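Local coordinates for ribose 5-phosphate isomerase, putative (Trypanosoma brucei brucei, PDB 6FXS), which probably interconverts ribose 5-phosphate and ribulose 5-phosphate as an isomerase of the RpiB family, at residues R45-G48 / E49-P53; V73-M76 / V77-E81. All coordinates share one frame; numbering follows the deposited sequence.

Interaction 1 of 2, residues R45-G48 / E49-P53; sequences REAG and EEFEP
Arg45 and Glu52 run side by side in the same direction, and a salt bridge of 3.2 Å from Arg45 NH2 to Glu52 OE1 joins their ends. The carboxylate comes in at the edge of the guanidinium, near its plane, yet the two groups are turned 67° against each other. OE2 of Glu52 also stays close, 3.4 Å from Arg45 NH2. A bend at chi3 (133°) helps bring the guanidinium back toward Glu52 and Pro53, although the side chain of Arg45 starts out away from them. Pro53 crosses this chain at about a right angle and sets its CD over one guanidinium face, 3.9 Å from Arg45 NE.

On the inner side of the turn, Phe51 points back toward the helix end. Its ring edge meets the backbone of Ala47, with CE2 of Phe51 3.7 Å from O of Ala47, while CD2 of Phe51 packs on CB of Ala47 at 3.8 Å. Glu50 CG lies 3.8 Å above the centre of one face of the Phe51 ring. Leu148 of helix 137-149 touches both Ala47 and Phe51, and Val25 of strand 23-29 touches Phe51 as well.

Between these two groups the chain reverses. Gly48, the first residue to leave helical geometry, has positive phi and opens a type I beta turn, closed by a 3.2 Å hydrogen bond from Phe51 N to Gly48 O.

This is the helix-to-strand connection of a beta-alpha-beta unit, helix 37-46 passing into strand 51-55. The chemistry is divided accordingly: apolar packing lines the buried side of the turn, whereas the exposed ion pair, whose partners also touch crystal neighbours, probably adds only modest stability.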
ATOM      1  N   ARG B  45     -19.922  -5.600  12.454  1.00 25.51           N
ATOM      2  CA  ARG B  45     -21.380  -5.372  12.571  1.00 28.40           C
ATOM      3  C   ARG B  45     -21.795  -4.411  11.452  1.00 26.40           C
ATOM      4  O   ARG B  45     -22.852  -4.565  10.859  1.00 24.14           O
ATOM      5  CB  ARG B  45     -21.754  -4.761  13.959  1.00 30.55           C
ATOM      6  CG  ARG B  45     -21.384  -5.643  15.127  1.00 36.32           C
ATOM      7  CD  ARG B  45     -22.096  -5.236  16.422  1.00 50.06           C
ATOM      8  NE  ARG B  45     -22.605  -6.477  16.983  1.00 58.48           N
ATOM      9  CZ  ARG B  45     -23.727  -7.088  16.569  1.00 72.81           C
ATOM     10  NH1 ARG B  45     -24.523  -6.557  15.626  1.00 54.98           N
ATOM     11  NH2 ARG B  45     -24.075  -8.253  17.135  1.00102.06           N
ATOM     12  N   GLU B  46     -20.939  -3.462  11.097  1.00 25.82           N
ATOM     13  CA  GLU B  46     -21.267  -2.644   9.915  1.00 24.62           C
ATOM     14  C   GLU B  46     -21.290  -3.366   8.583  1.00 22.58           C
ATOM     15  O   GLU B  46     -21.942  -2.894   7.656  1.00 27.25           O
ATOM     16  CB  GLU B  46     -20.292  -1.525   9.793  1.00 28.06           C
ATOM     17  CG  GLU B  46     -20.391  -0.493  10.865  1.00 27.48           C
ATOM     18  CD  GLU B  46     -19.492   0.663  10.447  1.00 33.57           C
ATOM     19  OE1 GLU B  46     -19.934   1.523   9.619  1.00 39.59           O
ATOM     20  OE2 GLU B  46     -18.323   0.670  10.872  1.00 28.83           O
ATOM     21  N   ALA B  47     -20.633  -4.520   8.467  1.00 22.42           N
ATOM     22  CA  ALA B  47     -20.631  -5.242   7.218  1.00 25.59           C
ATOM     23  C   ALA B  47     -22.029  -5.787   6.911  1.00 28.51           C
ATOM     24  O   ALA B  47     -22.311  -6.075   5.771  1.00 24.09           O
ATOM     25  CB  ALA B  47     -19.640  -6.395   7.237  1.00 23.41           C
ATOM     26  N   GLY B  48     -22.860  -5.991   7.933  1.00 31.04           N
ATOM     27  CA  GLY B  48     -24.287  -6.390   7.717  1.00 29.37           C
ATOM     28  C   GLY B  48     -24.845  -7.075   8.960  1.00 29.87           C
ATOM     29  O   GLY B  48     -24.112  -7.619   9.810  1.00 26.50           O
ATOM     30  N   GLU B  49     -26.163  -7.061   9.064  1.00 36.98           N
ATOM     31  CA  GLU B  49     -26.880  -7.653  10.210  1.00 39.48           C
ATOM     32  C   GLU B  49     -26.670  -9.124  10.410  1.00 35.65           C
ATOM     33  O   GLU B  49     -26.660  -9.554  11.512  1.00 34.75           O
ATOM     34  CB  GLU B  49     -28.371  -7.373  10.094  1.00 46.66           C
ATOM     35  CG  GLU B  49     -28.688  -5.920  10.431  1.00 60.00           C
ATOM     36  CD  GLU B  49     -29.840  -5.805  11.429  1.00 72.57           C
ATOM     37  OE1 GLU B  49     -30.968  -6.257  11.089  1.00 70.93           O
ATOM     38  OE2 GLU B  49     -29.602  -5.278  12.543  1.00 73.05           O
ATOM     39  N   GLU B  50     -26.450  -9.888   9.345  1.00 38.77           N
ATOM     40  CA  GLU B  50     -26.147 -11.324   9.498  1.00 36.38           C
ATOM     41  C   GLU B  50     -24.824 -11.674  10.269  1.00 40.16           C
ATOM     42  O   GLU B  50     -24.674 -12.814  10.741  1.00 39.33           O
ATOM     43  CB  GLU B  50     -26.176 -12.014   8.121  1.00 37.59           C
ATOM     44  CG  GLU B  50     -24.993 -11.767   7.179  1.00 40.29           C
ATOM     45  CD  GLU B  50     -25.143 -10.541   6.303  1.00 37.99           C
ATOM     46  OE1 GLU B  50     -25.625  -9.471   6.769  1.00 42.99           O
ATOM     47  OE2 GLU B  50     -24.807 -10.664   5.114  1.00 45.19           O
ATOM     48  N   PHE B  51     -23.885 -10.723  10.406  1.00 34.67           N
ATOM     49  CA  PHE B  51     -22.572 -11.014  11.021  1.00 32.21           C
ATOM     50  C   PHE B  51     -22.573 -10.887  12.507  1.00 29.58           C
ATOM     51  O   PHE B  51     -22.879  -9.848  13.058  1.00 33.65           O
ATOM     52  CB  PHE B  51     -21.429 -10.161  10.381  1.00 27.60           C
ATOM     53  CG  PHE B  51     -21.340 -10.374   8.913  1.00 22.45           C
ATOM     54  CD1 PHE B  51     -20.914 -11.578   8.436  1.00 21.48           C
ATOM     55  CD2 PHE B  51     -21.757  -9.424   8.026  1.00 24.31           C
ATOM     56  CE1 PHE B  51     -20.933 -11.862   7.076  1.00 23.07           C
ATOM     57  CE2 PHE B  51     -21.734  -9.648   6.645  1.00 25.72           C
ATOM     58  CZ  PHE B  51     -21.347 -10.893   6.171  1.00 25.36           C
ATOM     59  N   GLU B  52     -22.156 -11.953  13.173  1.00 31.18           N
ATOM     60  CA  GLU B  52     -22.048 -11.935  14.629  1.00 32.81           C
ATOM     61  C   GLU B  52     -20.590 -12.070  15.034  1.00 30.20           C
ATOM     62  O   GLU B  52     -19.996 -13.160  14.932  1.00 31.81           O
ATOM     63  CB  GLU B  52     -22.883 -13.064  15.269  1.00 38.98           C
ATOM     64  CG  GLU B  52     -22.961 -13.046  16.819  1.00 45.58           C
ATOM     65  CD  GLU B  52     -23.652 -11.803  17.458  1.00 52.14           C
ATOM     66  OE1 GLU B  52     -24.692 -11.358  16.898  1.00 54.83           O
ATOM     67  OE2 GLU B  52     -23.181 -11.263  18.539  1.00 58.71           O
ATOM     68  N   PRO B  53     -19.989 -10.976  15.527  1.00 32.72           N
ATOM     69  CA  PRO B  53     -18.611 -11.077  15.971  1.00 30.17           C
ATOM     70  C   PRO B  53     -18.452 -11.868  17.232  1.00 33.26           C
ATOM     71  O   PRO B  53     -19.195 -11.630  18.185  1.00 40.30           O
ATOM     72  CB  PRO B  53     -18.223  -9.611  16.226  1.00 33.13           C
ATOM     73  CG  PRO B  53     -19.508  -8.891  16.501  1.00 36.50           C
ATOM     74  CD  PRO B  53     -20.573  -9.642  15.782  1.00 34.71           C
TER

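Interaction 2 of 2, residues V73-M76 / V77-E81; sequences VARM and VARGE
Val73 and Val77 meet one helical turn apart, mainly through backbone: Val77 N donates a hydrogen bond to Val73 O at 3.0 Å. CG2 of Val77 also leans on that oxygen, 3.4 Å from Val73 O, and the branches themselves only graze. Val73 faces the core, where it packs on Ala26 of strand 23-29.

At Ala74 the pattern repeats, its carbonyl taking the N-H of Ala78, while its methyl touches Val102.

Arg75 O accepts Arg79 N at 2.9 Å, and the aliphatic start of Arg79 folds over the same carbonyl, with CG of Arg79 3.3 Å from O of Arg75. Arg79 CG lies beside its own backbone N (chi1 -74°) and the chain runs extended to NE, which carries it along Arg75, the two guanidinium planes only 13° apart. CB of Arg75 lies over one face of the Arg79 guanidinium, displaced from its centre. Arg75 NE and Arg79 NH2 come within 4.6 Å, and Arg75 also packs on an apolar side chain of a neighbouring subunit.

Met76 lies in the last turn of the helix. Its carbonyl receives a weak bond from Glu81 N (2.8 Å, 118° at the hydrogen), and Gly80, at positive phi, is the turning residue of a Schellman motif. Glu81 crosses the Met76 side chain at about a right angle, placing OE1 of Glu81 3.6 Å from CG of Met76.

Backbone hydrogen bonds thus dominate the end of helix 66-78. The paired arginines gain aliphatic packing, but their like charges probably offset part of it.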
ATOM      1  N   VAL B  73      -8.643 -19.104  16.616  1.00 22.82           N
ATOM      2  CA  VAL B  73      -9.585 -18.665  15.555  1.00 22.86           C
ATOM      3  C   VAL B  73      -9.588 -19.658  14.421  1.00 22.64           C
ATOM      4  O   VAL B  73     -10.645 -20.071  13.944  1.00 22.23           O
ATOM      5  CB  VAL B  73      -9.278 -17.248  15.049  1.00 22.05           C
ATOM      6  CG1 VAL B  73     -10.090 -16.907  13.812  1.00 21.58           C
ATOM      7  CG2 VAL B  73      -9.607 -16.232  16.135  1.00 21.86           C
ATOM      8  N   ALA B  74      -8.394 -20.083  14.006  1.00 22.44           N
ATOM      9  CA  ALA B  74      -8.309 -20.956  12.824  1.00 23.07           C
ATOM     10  C   ALA B  74      -9.004 -22.280  13.099  1.00 21.68           C
ATOM     11  O   ALA B  74      -9.739 -22.792  12.267  1.00 21.50           O
ATOM     12  CB  ALA B  74      -6.864 -21.199  12.422  1.00 22.41           C
ATOM     13  N   ARG B  75      -8.725 -22.837  14.261  1.00 23.61           N
ATOM     14  CA  ARG B  75      -9.349 -24.142  14.625  1.00 25.30           C
ATOM     15  C   ARG B  75     -10.860 -24.046  14.687  1.00 21.07           C
ATOM     16  O   ARG B  75     -11.542 -24.953  14.228  1.00 22.01           O
ATOM     17  CB  ARG B  75      -8.761 -24.692  15.936  1.00 27.42           C
ATOM     18  CG  ARG B  75      -7.403 -25.247  15.630  1.00 29.98           C
ATOM     19  CD  ARG B  75      -6.638 -25.640  16.853  1.00 34.87           C
ATOM     20  NE  ARG B  75      -5.324 -26.166  16.416  1.00 35.56           N
ATOM     21  CZ  ARG B  75      -4.194 -26.012  17.103  1.00 35.64           C
ATOM     22  NH1 ARG B  75      -4.187 -25.331  18.250  1.00 31.34           N
ATOM     23  NH2 ARG B  75      -3.062 -26.541  16.656  1.00 38.47           N
ATOM     24  N   MET B  76     -11.350 -22.919  15.166  1.00 20.92           N
ATOM     25  CA  MET B  76     -12.796 -22.667  15.233  1.00 21.47           C
ATOM     26  C   MET B  76     -13.449 -22.674  13.863  1.00 23.01           C
ATOM     27  O   MET B  76     -14.535 -23.255  13.635  1.00 20.72           O
ATOM     28  CB  MET B  76     -13.095 -21.329  15.885  1.00 20.55           C
ATOM     29  CG  MET B  76     -12.895 -21.276  17.384  1.00 24.38           C
ATOM     30  SD  MET B  76     -13.195 -19.623  18.132  1.00 27.22           S
ATOM     31  CE  MET B  76     -14.970 -19.516  17.900  1.00 25.53           C
ATOM     32  N   VAL B  77     -12.804 -21.977  12.943  1.00 21.58           N
ATOM     33  CA  VAL B  77     -13.318 -21.886  11.594  1.00 20.44           C
ATOM     34  C   VAL B  77     -13.218 -23.260  10.947  1.00 18.89           C
ATOM     35  O   VAL B  77     -14.163 -23.688  10.350  1.00 22.89           O
ATOM     36  CB  VAL B  77     -12.573 -20.787  10.791  1.00 21.12           C
ATOM     37  CG1 VAL B  77     -12.967 -20.818   9.315  1.00 21.47           C
ATOM     38  CG2 VAL B  77     -12.836 -19.424  11.383  1.00 21.41           C
ATOM     39  N   ALA B  78     -12.120 -23.978  11.124  1.00 18.67           N
ATOM     40  CA  ALA B  78     -11.935 -25.274  10.475  1.00 20.98           C
ATOM     41  C   ALA B  78     -12.886 -26.343  10.992  1.00 24.84           C
ATOM     42  O   ALA B  78     -13.224 -27.262  10.267  1.00 22.55           O
ATOM     43  CB  ALA B  78     -10.529 -25.778  10.696  1.00 21.33           C
ATOM     44  N   ARG B  79     -13.252 -26.240  12.270  1.00 25.34           N
ATOM     45  CA  ARG B  79     -14.175 -27.183  12.854  1.00 27.35           C
ATOM     46  C   ARG B  79     -15.591 -26.761  12.607  1.00 29.77           C
ATOM     47  O   ARG B  79     -16.489 -27.455  13.023  1.00 33.81           O
ATOM     48  CB  ARG B  79     -13.940 -27.292  14.380  1.00 28.83           C
ATOM     49  CG  ARG B  79     -12.673 -28.060  14.663  1.00 31.56           C
ATOM     50  CD  ARG B  79     -12.215 -27.933  16.112  1.00 38.34           C
ATOM     51  NE  ARG B  79     -10.880 -28.532  16.188  1.00 41.21           N
ATOM     52  CZ  ARG B  79     -10.015 -28.388  17.193  1.00 42.34           C
ATOM     53  NH1 ARG B  79     -10.283 -27.613  18.223  1.00 37.44           N
ATOM     54  NH2 ARG B  79      -8.846 -29.008  17.138  1.00 45.20           N
ATOM     55  N   GLY B  80     -15.831 -25.603  12.016  1.00 28.01           N
ATOM     56  CA  GLY B  80     -17.215 -25.146  11.824  1.00 27.45           C
ATOM     57  C   GLY B  80     -17.880 -24.531  13.073  1.00 27.13           C
ATOM     58  O   GLY B  80     -19.073 -24.275  13.084  1.00 25.46           O
ATOM     59  N   GLU B  81     -17.110 -24.246  14.101  1.00 24.55           N
ATOM     60  CA  GLU B  81     -17.564 -23.414  15.220  1.00 26.54           C
ATOM     61  C   GLU B  81     -17.724 -21.952  14.840  1.00 28.61           C
ATOM     62  O   GLU B  81     -18.392 -21.166  15.554  1.00 25.96           O
ATOM     63  CB  GLU B  81     -16.570 -23.579  16.383  1.00 30.56           C
ATOM     64  CG  GLU B  81     -16.425 -25.040  16.833  1.00 29.82           C
ATOM     65  CD  GLU B  81     -15.245 -25.325  17.758  1.00 29.97           C
ATOM     66  OE1 GLU B  81     -14.443 -24.471  18.153  1.00 31.09           O
ATOM     67  OE2 GLU B  81     -15.117 -26.479  18.103  1.00 34.54           O
TER

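Overall arrangement
Both interactions are local helix endings in a Rossmann-like fold around a parallel sheet, and in each the backbone leaves the helix through a glycine with positive phi. Interaction 1 leads from helix 37-46 into strand 51-55, the outermost strand at one side of the sheet within the chain; interaction 2 closes helix 66-78, the next helix along the chain. Their centres are about 18 Å apart and their nearest atoms about 8 Å, so they do not touch. Each combines buried apolar residues with charged ones nearer the surface. Opposite charges attract in interaction 1, whereas two arginines run together in interaction 2, Arg75 also packing on a neighbouring subunit.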